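Local coordinates for protein translation initiation factor 6 (PDB 1G61) that binds to the 50S ribosomal subunit and prevents it from joining the 30S subunit to form the 70S initiation complex, at residues K7-I12 with G16-T21; I25-I30 with S57-L62; N109-N114 with A118-E123; G142-A145 with T149-S152; A198-N203 with A207-D212. All blocks are in the same frame, centred on the assembly; numbering follows the deposited sequence.

Contact 1: K7-I12 with G16-T21; sequences KYFSGI and GVLALT
Phe-9 is the first residue of 7-12 to meet segment 16-21. Its CB lies 3.8 Å from CD1 of Leu-18. Further out, Phe-9 CD2 is 4.0 Å from Leu-18 CB. The next ring atom, Phe-9 CE2, comes within 4.1 Å of Ala-19 CB. Leu-18 and Ala-19 therefore line one edge of the ring, near its plane. The two larger side chains, Phe-9 and Leu-18, run past each other in opposite directions. No hydrogen bond joins the two segments. The ring is buried. Outside the two segments it also touches Leu-28 of strand 25-28, Leu-32, and Val-40 of helix 34-44.

The backbone turns back directly after this residue. Phe-9 to Ile-12 form a type I' beta turn, closed by two bonds: Phe-9 N to Ile-12 O and Ile-12 N to Phe-9 O, both 3.0 Å. Gly-11 has a positive phi of 87°, where a side chain would jam against the carbonyl O of Ser-10. The turn follows strand 4-7, which pairs in parallel with strand 207-210. This pairing of the N-terminal strand with a strand from late in the chain is consistent with the velcro closure of the pentein-type ring of the IF6 family.

Ile-12 comes last, at the end of the turn. Its CG2 lies 3.7 Å from CD1 of Leu-18, and the two side chains cross at about a right angle. With chi1 at -63°, CG2 is trans to the backbone N, and CG1 sits beside that N. Leu-18 CD1 thus touches both Ile-12 CG2 and Phe-9 CB.

Contact 2: I25-I30 with S57-L62; sequences ITLLPI and SLVGSL
The ring of Pro-29 meets Ser-57 by its CB corner, where Pro-29 CB lies 3.8 Å from Ser-57 CB. The serine carbon comes in obliquely, beyond the CB corner and raised out of the ring plane. On the same face, the backbone O of Leu-18 packs against Pro-29 CD. No ring stacks on another here. Ser-57 also touches Phe-31.

The second touch is aliphatic. Val-59 CG1 lies 3.5 Å from Leu-27 CB, and the two side chains cross at about a right angle. The first torsion of Val-59, 169°, sets CG1 opposite the backbone N and directs it onto the strand. There CG1 also approaches the backbone O of Leu-27, at 4.1 Å, and CD1 of the same leucine, at 4.2 Å. The other methyl, Val-59 CG2, is looser, 4.4 Å from the O of Leu-28. Leu-28 itself points away, and its side chain touches Ala-19 and Cys-48.

No hydrogen bond crosses the contact, so van der Waals packing alone joins the segments. Within 57-62 the bonds are weak. Val-59 N reaches Ser-57 O at 2.9 Å in an inverse gamma turn centred on Leu-58, which is also the N-cap residue of helix 59-62.

The first turn of this short helix rests against strand 25-28, the middle strand of a three-stranded mixed sheet. Such small alpha/beta units, set round a pseudo-fivefold axis, build the pentein-type fold of IF6.

Contact 3: N109-N114 with A118-E123; sequences NLILTN and ALISPE
Ile-111 has chi1 at -60°, with CG1 trans to its carbonyl carbon, while in Ile-120 chi1 is 71° and CG2 takes that place. These two branches meet, Ile-111 CG1 to Ile-120 CG2, at 3.9 Å. The side chains lie side by side and point the same way. At the end of the pairing, Leu-110 CD2 rests 3.7 Å from Ser-121 CB. Ser-121 OG accepts from Glu-123 N at 3.0 Å, an ST turn. With a glycine here, Leu-110 CD2 would probably lose this packing contact and Glu-123 N its acceptor, freeing the turn to shift.

Backbone bonds hold the register. Leu-112 N gives to Leu-119 O at 2.9 Å, and Leu-119 N returns to Leu-112 O at 2.8 Å. Ser-121 N to Leu-110 O, also 2.8 Å, extends the ladder past the strands. Thr-113 OG1 sits 3.4 Å from Ala-118 CB.

Ile-111, Thr-113, Ala-118 and Ile-120 face helix 128-135. Leu-112 and Leu-119 face helix 169-179. This is a beta hairpin, its strands antiparallel at 174°, sandwiched between two helices of the alpha/beta ring.

Contact 4: G142-A145 with T149-S152; sequences GTIA and TVGS
Val-150 and Ile-144 make the tight part of this contact. One methyl of the valine does most of the touching. Val-150 CG1 is 3.4 Å from the backbone O of Gly-142 and 3.7 Å from the CA of Thr-143. It is also 3.7 Å from CG1 of Ile-144. The methyl is thus met by three consecutive residues. Chi1 of Val-150, -61°, sets CG1 trans to the carbonyl carbon and brings it to this side. Val-150 CB joins in, 3.8 Å from Ile-144 CG1. The two side chains cross at about a right angle. Both are buried, and both also touch Leu-119 of strand 117-120. Ile-144 further packs on His-164 and Val-167.

The looser side begins at Thr-143, which is partly exposed. Its CB points away from 149-152, so its backbone rather than its side chain makes the touch. Thr-149 is also turned away and partly exposed. No hydrogen bond joins the segments. Residues 150-152 have helical backbone angles, with one weak bond, Ser-152 N to Thr-149 O at 3.1 Å. Backbone bonds tie both segments to earlier elements: Gly-142 to Ile-120 of strand 117-120, and Gly-151 to Asn-109 of helix 107-110.

Both segments belong to the loop from strand 138-141 to strand 154-156. Their apolar contact folds this connection back on itself, where the chain leaves the sheet of strands 111-113, 117-120 and 138-141 in the pentein-type alpha/beta fold.

Contact 5: A198-N203 with A207-D212; sequences ACIIAN and AVVGGD
Ile-200 and Val-209 pack side by side on one face of a beta hairpin formed by strands 200-202 and 207-210. The strands are antiparallel at 177°. Strand 207-210 also pairs in parallel with the N-terminal strand 4-7, so the hairpin probably takes part in the velcro closure of the fold.

The side chain of Ile-200 can be followed outward. Its CB lies 4.0 Å from the backbone O of Val-208. The branch CG2 is nearer to that oxygen, at 3.7 Å. The other branch, CG1, turns to the neighbouring residue and meets Val-209 CG2 at 3.6 Å. The tip, CD1, is 4.1 Å from the same Val-209 methyl. A chi1 of -61° sets CG1 trans to the carbonyl carbon and aligns it with the valine. Beyond the hairpin, both side chains touch Ile-221 of helix 215-225. Ala-202 and Ala-207 lie on this face too, with their CB atoms 3.7 Å apart.

The other face carries Ile-201 and Val-208, also pointing the same way. Ile-201 CG1 lies 3.9 Å from Val-208 CB. These two side chains touch helix 34-44, at Leu-44 and Val-43.

Between the faces, Ile-201 and Val-208 form the hydrogen-bonded pair. Val-208 N to Ile-201 O measures 2.8 Å, with the return bond from Ile-201 N to Val-208 O. At the Cys-199 end the ladder closes with a bent bond: Gly-210 N gives to Cys-199 O at 2.8 Å, with an angle of only 135° at the hydrogen.

From the N terminus, contact 1 closes a short loop after strand 4-7. Contact 2 then closes a longer one, through helix 34-44 and strand 47-50. Contact 3 closes the hairpin of strands 111-113 and 117-120, contact 4 the loop after strand 138-141, and contact 5 the last hairpin. All five are in series; none nests in or crosses another. Contacts 1 and 2 share a sheet, through strands 20-21 and 25-28. Contacts 3 and 4 adjoin, with centres about 7 Å apart. Ser-61 and Asn-109 link contacts 2 and 3 by a side-chain hydrogen bond. Contact 5 returns to contact 1, where Asp-212 bonds Tyr-8, consistent with closure of the ring.

Contact 1: K7-I12 with G16-T21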
# COMPACT_ATOMS: atom_id res chain seq x y z
N LYS A 7 -6.39 -1.05 -14.45
CA LYS A 7 -7.57 -0.28 -14.18
C LYS A 7 -7.26 1.21 -14.13
O LYS A 7 -6.15 1.58 -13.70
CB LYS A 7 -8.19 -0.58 -12.80
CG LYS A 7 -8.90 -1.89 -12.65
CD LYS A 7 -10.20 -1.90 -13.44
CE LYS A 7 -11.22 -1.00 -12.76
NZ LYS A 7 -12.43 -0.92 -13.63
N TYR A 8 -8.23 2.00 -14.52
CA TYR A 8 -8.30 3.39 -14.11
C TYR A 8 -9.45 3.47 -13.11
O TYR A 8 -10.44 2.73 -13.24
CB TYR A 8 -8.58 4.32 -15.28
CG TYR A 8 -7.62 4.23 -16.42
CD1 TYR A 8 -7.79 3.33 -17.46
CD2 TYR A 8 -6.51 5.07 -16.45
CE1 TYR A 8 -6.87 3.29 -18.49
CE2 TYR A 8 -5.58 5.05 -17.47
CZ TYR A 8 -5.78 4.14 -18.49
OH TYR A 8 -4.89 4.09 -19.54
N PHE A 9 -9.32 4.32 -12.12
CA PHE A 9 -10.42 4.60 -11.18
C PHE A 9 -11.06 5.93 -11.59
O PHE A 9 -10.45 6.99 -11.31
CB PHE A 9 -9.89 4.70 -9.76
CG PHE A 9 -9.50 3.39 -9.11
CD1 PHE A 9 -9.70 2.15 -9.74
CD2 PHE A 9 -8.95 3.39 -7.83
CE1 PHE A 9 -9.36 0.97 -9.12
CE2 PHE A 9 -8.59 2.20 -7.22
CZ PHE A 9 -8.79 1.00 -7.87
N SER A 10 -12.22 5.85 -12.23
CA SER A 10 -12.90 7.02 -12.76
C SER A 10 -11.90 7.89 -13.53
O SER A 10 -11.83 9.11 -13.37
CB SER A 10 -13.60 7.84 -11.65
OG SER A 10 -14.58 7.00 -11.03
N GLY A 11 -11.10 7.25 -14.40
CA GLY A 11 -10.13 7.90 -15.26
C GLY A 11 -8.73 8.15 -14.71
O GLY A 11 -7.81 8.58 -15.43
N ILE A 12 -8.54 7.89 -13.42
CA ILE A 12 -7.30 8.22 -12.74
C ILE A 12 -6.40 6.99 -12.70
O ILE A 12 -6.85 5.93 -12.22
CB ILE A 12 -7.60 8.72 -11.30
CG1 ILE A 12 -8.41 10.00 -11.31
CG2 ILE A 12 -6.32 8.87 -10.49
CD1 ILE A 12 -9.02 10.33 -9.95
N GLY A 16 -2.52 3.58 -6.48
CA GLY A 16 -1.91 3.48 -5.15
C GLY A 16 -2.12 4.72 -4.28
O GLY A 16 -2.03 4.64 -3.05
N VAL A 17 -2.38 5.90 -4.90
CA VAL A 17 -2.76 7.07 -4.09
C VAL A 17 -4.17 6.92 -3.57
O VAL A 17 -4.55 7.42 -2.52
CB VAL A 17 -2.64 8.31 -4.97
CG1 VAL A 17 -3.33 9.56 -4.41
CG2 VAL A 17 -1.14 8.61 -5.17
N LEU A 18 -5.02 6.23 -4.37
CA LEU A 18 -6.43 6.15 -4.10
C LEU A 18 -6.87 4.93 -3.28
O LEU A 18 -8.04 4.85 -2.90
CB LEU A 18 -7.19 6.08 -5.45
CG LEU A 18 -7.10 7.36 -6.31
CD1 LEU A 18 -7.77 7.08 -7.65
CD2 LEU A 18 -7.80 8.53 -5.61
N ALA A 19 -5.99 3.98 -3.01
CA ALA A 19 -6.39 2.72 -2.42
C ALA A 19 -5.24 2.02 -1.74
O ALA A 19 -4.10 2.29 -2.05
CB ALA A 19 -6.87 1.77 -3.53
N LEU A 20 -5.59 1.12 -0.82
CA LEU A 20 -4.56 0.25 -0.23
C LEU A 20 -5.18 -1.15 -0.12
O LEU A 20 -6.43 -1.30 -0.02
CB LEU A 20 -4.01 0.72 1.08
CG LEU A 20 -4.94 0.77 2.29
CD1 LEU A 20 -5.12 -0.54 3.06
CD2 LEU A 20 -4.34 1.75 3.29
N THR A 21 -4.36 -2.17 -0.02
CA THR A 21 -4.83 -3.52 0.25
C THR A 21 -3.91 -4.28 1.20
O THR A 21 -2.71 -4.00 1.31
CB THR A 21 -4.93 -4.31 -1.09
OG1 THR A 21 -5.75 -5.49 -0.88
CG2 THR A 21 -3.60 -4.71 -1.69

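Contact 2: I25-I30 with S57-L62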
# COMPACT_ATOMS: atom_id res chain seq x y z
N ILE A 25 -8.25 -7.17 3.31
CA ILE A 25 -9.14 -6.02 3.05
C ILE A 25 -8.53 -5.11 2.00
O ILE A 25 -7.32 -5.07 1.82
CB ILE A 25 -9.39 -5.18 4.32
CG1 ILE A 25 -8.18 -4.40 4.86
CG2 ILE A 25 -10.07 -6.05 5.38
CD1 ILE A 25 -8.49 -3.52 6.07
N THR A 26 -9.37 -4.35 1.32
CA THR A 26 -8.97 -3.30 0.43
C THR A 26 -9.80 -2.06 0.72
O THR A 26 -11.01 -2.19 0.84
CB THR A 26 -9.19 -3.72 -1.04
OG1 THR A 26 -8.50 -4.98 -1.27
CG2 THR A 26 -8.64 -2.64 -1.95
N LEU A 27 -9.13 -0.92 0.87
CA LEU A 27 -9.82 0.35 1.08
C LEU A 27 -9.81 1.11 -0.23
O LEU A 27 -8.74 1.22 -0.85
CB LEU A 27 -9.17 1.18 2.19
CG LEU A 27 -8.96 0.50 3.55
CD1 LEU A 27 -8.61 1.55 4.60
CD2 LEU A 27 -10.14 -0.27 4.07
N LEU A 28 -10.99 1.62 -0.62
CA LEU A 28 -11.19 2.20 -1.93
C LEU A 28 -11.90 3.53 -1.84
O LEU A 28 -12.60 3.81 -0.86
CB LEU A 28 -12.04 1.27 -2.82
CG LEU A 28 -11.42 -0.09 -3.17
CD1 LEU A 28 -12.43 -1.03 -3.78
CD2 LEU A 28 -10.21 0.13 -4.11
N PRO A 29 -11.77 4.39 -2.84
CA PRO A 29 -12.50 5.69 -2.80
C PRO A 29 -14.00 5.52 -2.94
O PRO A 29 -14.44 4.60 -3.63
CB PRO A 29 -11.93 6.45 -3.99
CG PRO A 29 -11.12 5.52 -4.76
CD PRO A 29 -10.96 4.23 -4.04
N ILE A 30 -14.74 6.45 -2.30
CA ILE A 30 -16.21 6.33 -2.38
C ILE A 30 -16.75 6.58 -3.77
O ILE A 30 -17.89 6.17 -4.03
CB ILE A 30 -16.91 7.32 -1.40
CG1 ILE A 30 -16.60 8.81 -1.67
CG2 ILE A 30 -16.58 6.93 0.04
CD1 ILE A 30 -17.47 9.71 -0.77
N SER A 57 -10.49 11.24 -0.69
CA SER A 57 -10.39 9.96 -1.38
C SER A 57 -8.98 9.43 -1.54
O SER A 57 -8.80 8.38 -2.17
CB SER A 57 -11.14 9.99 -2.73
OG SER A 57 -10.69 11.18 -3.40
N LEU A 58 -7.98 10.13 -1.00
CA LEU A 58 -6.57 9.72 -1.20
C LEU A 58 -6.16 8.68 -0.16
O LEU A 58 -5.17 8.80 0.58
CB LEU A 58 -5.64 10.91 -1.11
CG LEU A 58 -6.00 12.10 -1.99
CD1 LEU A 58 -4.88 13.15 -1.78
CD2 LEU A 58 -6.19 11.76 -3.44
N VAL A 59 -6.95 7.58 -0.13
CA VAL A 59 -6.83 6.58 0.94
C VAL A 59 -5.46 5.91 0.98
O VAL A 59 -4.89 5.65 2.06
CB VAL A 59 -7.94 5.50 0.73
CG1 VAL A 59 -7.66 4.34 1.66
CG2 VAL A 59 -9.29 6.16 0.93
N GLY A 60 -4.87 5.64 -0.18
CA GLY A 60 -3.58 4.97 -0.28
C GLY A 60 -2.42 5.85 0.15
O GLY A 60 -1.38 5.37 0.60
N SER A 61 -2.60 7.19 0.02
CA SER A 61 -1.59 8.11 0.48
C SER A 61 -1.68 8.40 1.98
O SER A 61 -0.66 8.75 2.58
CB SER A 61 -1.65 9.44 -0.28
OG SER A 61 -1.12 9.25 -1.60
N LEU A 62 -2.88 8.25 2.52
CA LEU A 62 -3.09 8.68 3.91
C LEU A 62 -3.04 7.56 4.93
O LEU A 62 -2.93 7.83 6.12
CB LEU A 62 -4.47 9.35 4.03
CG LEU A 62 -4.62 10.71 3.34
CD1 LEU A 62 -6.10 11.10 3.36
CD2 LEU A 62 -3.73 11.69 4.09

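Contact 3: N109-N114 with A118-E123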
# COMPACT_ATOMS: atom_id res chain seq x y z
N ASN A 109 2.29 7.28 1.96
CA ASN A 109 3.46 7.67 1.19
C ASN A 109 4.74 7.41 2.00
O ASN A 109 5.81 7.24 1.40
CB ASN A 109 3.39 9.15 0.85
CG ASN A 109 2.36 9.60 -0.15
OD1 ASN A 109 2.23 10.81 -0.36
ND2 ASN A 109 1.65 8.66 -0.74
N LEU A 110 4.61 7.44 3.32
CA LEU A 110 5.79 7.43 4.22
C LEU A 110 6.14 6.06 4.80
O LEU A 110 7.18 5.92 5.47
CB LEU A 110 5.54 8.39 5.38
CG LEU A 110 5.36 9.85 4.99
CD1 LEU A 110 4.81 10.61 6.18
CD2 LEU A 110 6.68 10.44 4.54
N ILE A 111 5.28 5.06 4.60
CA ILE A 111 5.45 3.75 5.22
C ILE A 111 5.20 2.67 4.16
O ILE A 111 4.24 2.80 3.36
CB ILE A 111 4.46 3.59 6.39
CG1 ILE A 111 4.71 4.67 7.45
CG2 ILE A 111 4.51 2.17 6.97
CD1 ILE A 111 3.62 4.74 8.53
N LEU A 112 5.99 1.63 4.21
CA LEU A 112 5.89 0.51 3.29
C LEU A 112 5.90 -0.77 4.11
O LEU A 112 6.91 -1.02 4.76
CB LEU A 112 7.07 0.56 2.34
CG LEU A 112 7.23 -0.51 1.28
CD1 LEU A 112 6.15 -0.37 0.21
CD2 LEU A 112 8.62 -0.38 0.65
N THR A 113 4.84 -1.57 4.11
CA THR A 113 4.75 -2.72 5.01
C THR A 113 4.14 -3.92 4.33
O THR A 113 3.21 -3.79 3.52
CB THR A 113 3.96 -2.35 6.27
OG1 THR A 113 4.14 -3.38 7.28
CG2 THR A 113 2.45 -2.16 6.03
N ASN A 114 4.62 -5.10 4.74
CA ASN A 114 3.84 -6.31 4.49
C ASN A 114 3.53 -6.92 5.86
O ASN A 114 3.53 -6.18 6.89
CB ASN A 114 4.49 -7.27 3.51
CG ASN A 114 5.82 -7.82 3.98
OD1 ASN A 114 6.22 -7.61 5.14
ND2 ASN A 114 6.51 -8.55 3.09
N ALA A 118 8.46 -3.69 7.90
CA ALA A 118 8.04 -2.36 7.44
C ALA A 118 9.23 -1.43 7.39
O ALA A 118 10.15 -1.50 8.24
CB ALA A 118 6.96 -1.81 8.41
N LEU A 119 9.19 -0.54 6.39
CA LEU A 119 10.17 0.53 6.23
C LEU A 119 9.41 1.86 6.42
O LEU A 119 8.32 2.04 5.89
CB LEU A 119 10.81 0.47 4.85
CG LEU A 119 11.98 1.41 4.60
CD1 LEU A 119 13.21 1.00 5.43
CD2 LEU A 119 12.34 1.42 3.11
N ILE A 120 10.01 2.81 7.15
CA ILE A 120 9.36 4.09 7.39
C ILE A 120 10.34 5.21 7.10
O ILE A 120 11.56 5.12 7.36
CB ILE A 120 8.81 4.22 8.84
CG1 ILE A 120 9.92 4.37 9.89
CG2 ILE A 120 7.86 3.07 9.15
CD1 ILE A 120 9.41 4.64 11.30
N SER A 121 9.76 6.31 6.59
CA SER A 121 10.54 7.53 6.37
C SER A 121 11.22 7.97 7.65
O SER A 121 10.62 7.92 8.74
CB SER A 121 9.58 8.65 5.93
OG SER A 121 10.27 9.89 5.95
N PRO A 122 12.45 8.50 7.56
CA PRO A 122 13.07 9.11 8.74
C PRO A 122 12.19 10.20 9.35
O PRO A 122 12.30 10.44 10.57
CB PRO A 122 14.36 9.76 8.16
CG PRO A 122 14.68 8.89 6.97
CD PRO A 122 13.32 8.60 6.38
N GLU A 123 11.34 10.88 8.60
CA GLU A 123 10.46 11.91 9.18
C GLU A 123 9.57 11.32 10.28
O GLU A 123 9.16 12.09 11.16
CB GLU A 123 9.57 12.51 8.10
CG GLU A 123 8.81 13.76 8.51
CD GLU A 123 8.08 14.45 7.39
OE1 GLU A 123 8.06 13.93 6.27
OE2 GLU A 123 7.48 15.51 7.66

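Contact 4: G142-A145 with T149-S152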
# COMPACT_ATOMS: atom_id res chain seq x y z
N GLY A 142 14.29 4.29 6.77
CA GLY A 142 15.22 4.44 5.63
C GLY A 142 14.50 5.06 4.46
O GLY A 142 13.38 5.61 4.61
N THR A 143 15.14 4.97 3.30
CA THR A 143 14.68 5.60 2.05
C THR A 143 14.60 4.54 0.96
O THR A 143 15.01 3.41 1.19
CB THR A 143 15.65 6.72 1.63
OG1 THR A 143 16.98 6.18 1.61
CG2 THR A 143 15.69 7.82 2.69
N ILE A 144 14.08 4.92 -0.20
CA ILE A 144 14.07 4.09 -1.41
C ILE A 144 14.62 4.94 -2.53
O ILE A 144 14.00 5.97 -2.82
CB ILE A 144 12.65 3.57 -1.76
CG1 ILE A 144 12.07 2.67 -0.69
CG2 ILE A 144 12.67 2.92 -3.16
CD1 ILE A 144 12.48 1.23 -0.80
N ALA A 145 15.75 4.52 -3.11
CA ALA A 145 16.37 5.28 -4.21
C ALA A 145 16.59 6.70 -3.71
O ALA A 145 16.35 7.64 -4.48
CB ALA A 145 15.56 5.23 -5.48
N THR A 149 9.78 9.11 0.72
CA THR A 149 8.40 8.59 0.51
C THR A 149 8.47 7.14 0.08
O THR A 149 8.20 6.77 -1.07
CB THR A 149 7.65 9.50 -0.46
OG1 THR A 149 8.51 9.73 -1.61
CG2 THR A 149 7.31 10.84 0.17
N VAL A 150 8.85 6.27 1.02
CA VAL A 150 9.08 4.85 0.67
C VAL A 150 7.83 4.15 0.22
O VAL A 150 7.94 3.27 -0.61
CB VAL A 150 9.75 4.14 1.87
CG1 VAL A 150 11.11 4.80 2.19
CG2 VAL A 150 8.86 4.12 3.10
N GLY A 151 6.66 4.57 0.74
CA GLY A 151 5.40 3.97 0.30
C GLY A 151 5.03 4.38 -1.09
O GLY A 151 4.37 3.63 -1.80
N SER A 152 5.42 5.56 -1.56
CA SER A 152 5.14 5.98 -2.93
C SER A 152 6.09 5.29 -3.90
O SER A 152 5.75 5.16 -5.07
CB SER A 152 5.32 7.48 -3.10
OG SER A 152 4.42 8.22 -2.27

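Contact 5: A198-N203 with A207-D212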
# COMPACT_ATOMS: atom_id res chain seq x y z
N ALA A 198 2.57 4.58 -6.07
CA ALA A 198 1.44 5.43 -6.43
C ALA A 198 0.61 4.77 -7.52
O ALA A 198 -0.52 5.23 -7.75
CB ALA A 198 1.92 6.80 -6.92
N CYS A 199 1.08 3.71 -8.17
CA CYS A 199 0.47 3.20 -9.40
C CYS A 199 -0.14 1.81 -9.26
O CYS A 199 -0.82 1.36 -10.20
CB CYS A 199 1.55 3.08 -10.50
SG CYS A 199 2.33 4.67 -10.91
N ILE A 200 0.09 1.12 -8.17
CA ILE A 200 -0.22 -0.31 -8.05
C ILE A 200 -0.66 -0.63 -6.63
O ILE A 200 -0.08 -0.13 -5.68
CB ILE A 200 1.03 -1.15 -8.31
CG1 ILE A 200 1.61 -0.94 -9.73
CG2 ILE A 200 0.77 -2.63 -8.04
CD1 ILE A 200 3.00 -1.49 -9.91
N ILE A 201 -1.68 -1.46 -6.50
CA ILE A 201 -1.92 -2.13 -5.21
C ILE A 201 -1.84 -3.63 -5.46
O ILE A 201 -2.24 -4.15 -6.52
CB ILE A 201 -3.26 -1.71 -4.56
CG1 ILE A 201 -4.46 -2.10 -5.44
CG2 ILE A 201 -3.28 -0.22 -4.23
CD1 ILE A 201 -5.81 -1.84 -4.80
N ALA A 202 -1.30 -4.36 -4.52
CA ALA A 202 -1.10 -5.79 -4.70
C ALA A 202 -1.06 -6.53 -3.36
O ALA A 202 -0.69 -5.96 -2.33
CB ALA A 202 0.25 -6.03 -5.40
N ASN A 203 -1.38 -7.79 -3.44
CA ASN A 203 -1.14 -8.72 -2.33
C ASN A 203 -0.58 -10.01 -2.94
O ASN A 203 -0.17 -10.03 -4.10
CB ASN A 203 -2.36 -8.90 -1.43
CG ASN A 203 -3.53 -9.50 -2.15
OD1 ASN A 203 -3.36 -10.17 -3.19
ND2 ASN A 203 -4.77 -9.33 -1.64
N ALA A 207 -2.92 -8.30 -8.30
CA ALA A 207 -2.56 -6.87 -8.30
C ALA A 207 -3.53 -6.10 -9.20
O ALA A 207 -4.07 -6.61 -10.20
CB ALA A 207 -1.15 -6.66 -8.78
N VAL A 208 -3.72 -4.83 -8.84
CA VAL A 208 -4.41 -3.85 -9.69
C VAL A 208 -3.34 -2.85 -10.09
O VAL A 208 -2.75 -2.20 -9.21
CB VAL A 208 -5.60 -3.19 -8.99
CG1 VAL A 208 -6.33 -2.24 -9.94
CG2 VAL A 208 -6.55 -4.25 -8.46
N VAL A 209 -3.09 -2.71 -11.39
CA VAL A 209 -2.05 -1.80 -11.82
C VAL A 209 -2.67 -0.65 -12.61
O VAL A 209 -3.69 -0.89 -13.32
CB VAL A 209 -0.98 -2.49 -12.72
CG1 VAL A 209 -1.53 -2.93 -14.04
CG2 VAL A 209 0.22 -1.59 -12.98
N GLY A 210 -2.07 0.53 -12.54
CA GLY A 210 -2.66 1.65 -13.25
C GLY A 210 -2.78 1.34 -14.75
O GLY A 210 -1.92 0.68 -15.36
N GLY A 211 -3.85 1.85 -15.36
CA GLY A 211 -4.25 1.56 -16.73
C GLY A 211 -3.20 1.92 -17.77
O GLY A 211 -3.19 1.35 -18.90
N ASP A 212 -2.28 2.86 -17.55
CA ASP A 212 -1.29 3.22 -18.54
C ASP A 212 -0.07 2.29 -18.54
O ASP A 212 0.82 2.44 -19.36
CB ASP A 212 -0.81 4.65 -18.29
CG ASP A 212 -1.96 5.64 -18.51
OD1 ASP A 212 -2.74 5.46 -19.48
OD2 ASP A 212 -2.03 6.61 -17.73